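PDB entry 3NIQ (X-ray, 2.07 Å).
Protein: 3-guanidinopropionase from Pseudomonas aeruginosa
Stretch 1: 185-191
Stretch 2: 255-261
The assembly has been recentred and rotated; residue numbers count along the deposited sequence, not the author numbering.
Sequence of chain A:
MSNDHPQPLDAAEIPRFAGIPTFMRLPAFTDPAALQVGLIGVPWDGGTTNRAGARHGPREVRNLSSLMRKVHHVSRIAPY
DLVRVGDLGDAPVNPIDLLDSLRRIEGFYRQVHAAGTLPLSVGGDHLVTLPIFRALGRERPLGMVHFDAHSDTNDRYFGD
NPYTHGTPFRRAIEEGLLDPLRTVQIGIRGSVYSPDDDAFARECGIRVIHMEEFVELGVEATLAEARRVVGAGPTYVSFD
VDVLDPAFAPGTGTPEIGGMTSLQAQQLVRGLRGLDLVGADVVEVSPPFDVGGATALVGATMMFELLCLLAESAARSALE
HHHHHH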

# COMPACT_ATOMS: atom_id res chain seq x y z
N GLN A 185 18.01 -9.81 -28.44
CA GLN A 185 16.95 -9.53 -27.47
C GLN A 185 16.85 -10.69 -26.50
O GLN A 185 16.82 -11.83 -26.92
CB GLN A 185 15.61 -9.29 -28.17
CG GLN A 185 15.69 -8.20 -29.25
CD GLN A 185 14.36 -8.02 -29.96
OE1 GLN A 185 13.80 -8.98 -30.49
NE2 GLN A 185 13.84 -6.81 -29.93
N ILE A 186 16.86 -10.38 -25.19
CA ILE A 186 16.94 -11.39 -24.16
C ILE A 186 15.79 -11.28 -23.15
O ILE A 186 15.58 -10.20 -22.57
CB ILE A 186 18.27 -11.27 -23.36
CG1 ILE A 186 19.48 -11.29 -24.31
CG2 ILE A 186 18.35 -12.39 -22.33
CD1 ILE A 186 20.80 -10.99 -23.66
N GLY A 187 15.07 -12.38 -22.93
CA GLY A 187 14.05 -12.43 -21.90
C GLY A 187 12.61 -12.50 -22.42
O GLY A 187 11.68 -12.56 -21.62
N ILE A 188 12.45 -12.51 -23.74
CA ILE A 188 11.15 -12.49 -24.40
C ILE A 188 10.22 -13.61 -23.91
O ILE A 188 10.62 -14.77 -23.89
CB ILE A 188 11.29 -12.58 -25.95
CG1 ILE A 188 12.35 -11.60 -26.48
CG2 ILE A 188 9.94 -12.35 -26.61
CD1 ILE A 188 12.05 -10.13 -26.24
N ARG A 189 9.00 -13.25 -23.50
CA ARG A 189 8.05 -14.23 -22.96
C ARG A 189 6.60 -13.71 -22.86
O ARG A 189 6.34 -12.52 -22.93
CB ARG A 189 8.49 -14.69 -21.57
CG ARG A 189 8.38 -13.55 -20.54
CD ARG A 189 8.90 -13.96 -19.20
NE ARG A 189 8.66 -12.88 -18.23
CZ ARG A 189 9.48 -11.85 -18.06
NH1 ARG A 189 10.62 -11.78 -18.75
NH2 ARG A 189 9.19 -10.92 -17.16
N GLY A 190 5.65 -14.63 -22.67
CA GLY A 190 4.26 -14.26 -22.44
C GLY A 190 3.41 -14.45 -23.67
O GLY A 190 3.93 -14.47 -24.79
N SER A 191 2.09 -14.60 -23.46
CA SER A 191 1.16 -14.82 -24.58
C SER A 191 1.32 -13.76 -25.68
O SER A 191 1.74 -12.61 -25.41
CB SER A 191 -0.29 -14.90 -24.08
OG SER A 191 -0.61 -13.77 -23.28
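Stretch 2 (255-261) PEIGGMT

What fastens stretch 2 to stretch 1? The side chain of Arg189 does, reaching out to backbone carbonyls. Its NH2 donates a hydrogen bond to Glu256 O at 2.8 Å, and its NE donates to the same oxygen, Glu256 O, at 3.1 Å, so two nitrogens of the guanidinium share one acceptor. Arg189 NE also lies 3.2 Å from Ile257 O, and its one hydrogen is shared between the two carbonyl oxygens. Both carbonyls lie at the edge of the group, near its plane. On the stretch 1 side, Arg189 NH1 donates to Gly187 O at 3.2 Å, which ties the side chain back to the backbone of stretch 1.

How does stretch 2 run past this anchor? It is an irregular segment without helix or strand, mostly extended but turning at Gly258, where phi is 74° and psi 52°. From Glu256 to Met260 its end-to-end direction lies 148° from that of Ile186 to Gly190, so the two chains run roughly antiparallel. The segment passes along the edge of the guanidinium and over one face: Gly258 O lies 3.2 Å from Arg189 CD, and Gly259 CA covers that face, 3.3 Å from Arg189 CZ. A side chain at Gly259 would collide with Arg189 NH2.

Where do the CA atoms of the two chains come nearest? Gly190 CA and Glu256 CA are 5.9 Å apart. The CA-to-CB bond of Glu256 points toward stretch 1, and its carboxylate oxygen OE1 ends 3.9 Å from Gly190 CA. A CB on Gly190 would clash with that oxygen, and the phi of 103° with psi of 157° independently calls for glycine.

What closes the other end? An apolar contact does: Met260 CE meets Ile186 CG2 at 3.9 Å. The CA-to-CB bonds of both residues point sideways, but Met260, t at chi1 and chi2 and m at chi3, brings its terminal methyl nearer to the strand.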

# COMPACT_ATOMS: atom_id res chain seq x y z
N PRO A 255 3.52 -6.06 -17.19
CA PRO A 255 4.20 -7.19 -16.53
C PRO A 255 3.89 -8.53 -17.21
O PRO A 255 2.78 -8.71 -17.73
CB PRO A 255 3.62 -7.17 -15.10
CG PRO A 255 2.21 -6.55 -15.27
CD PRO A 255 2.40 -5.52 -16.38
N GLU A 256 4.86 -9.44 -17.20
CA GLU A 256 4.66 -10.81 -17.66
C GLU A 256 5.34 -11.70 -16.62
O GLU A 256 6.53 -11.52 -16.35
CB GLU A 256 5.34 -11.05 -19.02
CG GLU A 256 5.01 -10.03 -20.12
CD GLU A 256 3.62 -10.19 -20.72
OE1 GLU A 256 2.97 -11.23 -20.43
OE2 GLU A 256 3.16 -9.29 -21.46
N ILE A 257 4.62 -12.65 -16.04
CA ILE A 257 5.20 -13.46 -14.94
C ILE A 257 6.30 -14.40 -15.46
O ILE A 257 6.43 -14.62 -16.68
CB ILE A 257 4.12 -14.27 -14.18
CG1 ILE A 257 3.49 -15.34 -15.08
CG2 ILE A 257 3.00 -13.35 -13.60
CD1 ILE A 257 2.73 -16.41 -14.23
N GLY A 258 7.11 -14.93 -14.54
CA GLY A 258 8.14 -15.92 -14.88
C GLY A 258 9.32 -15.28 -15.60
O GLY A 258 9.72 -15.74 -16.68
N GLY A 259 9.88 -14.22 -15.00
CA GLY A 259 10.97 -13.46 -15.64
C GLY A 259 12.34 -13.62 -15.02
O GLY A 259 12.58 -14.49 -14.21
N MET A 260 13.24 -12.74 -15.43
CA MET A 260 14.61 -12.74 -14.99
C MET A 260 14.69 -12.31 -13.54
O MET A 260 13.84 -11.55 -13.08
CB MET A 260 15.37 -11.75 -15.90
CG MET A 260 16.87 -11.77 -15.81
SD MET A 260 17.58 -10.80 -17.16
CE MET A 260 17.24 -11.80 -18.61
N THR A 261 15.70 -12.76 -12.81
CA THR A 261 15.90 -12.20 -11.46
C THR A 261 16.80 -10.96 -11.54
O THR A 261 17.54 -10.81 -12.50
CB THR A 261 16.48 -13.23 -10.48
OG1 THR A 261 17.83 -13.50 -10.82
CG2 THR A 261 15.68 -14.58 -10.47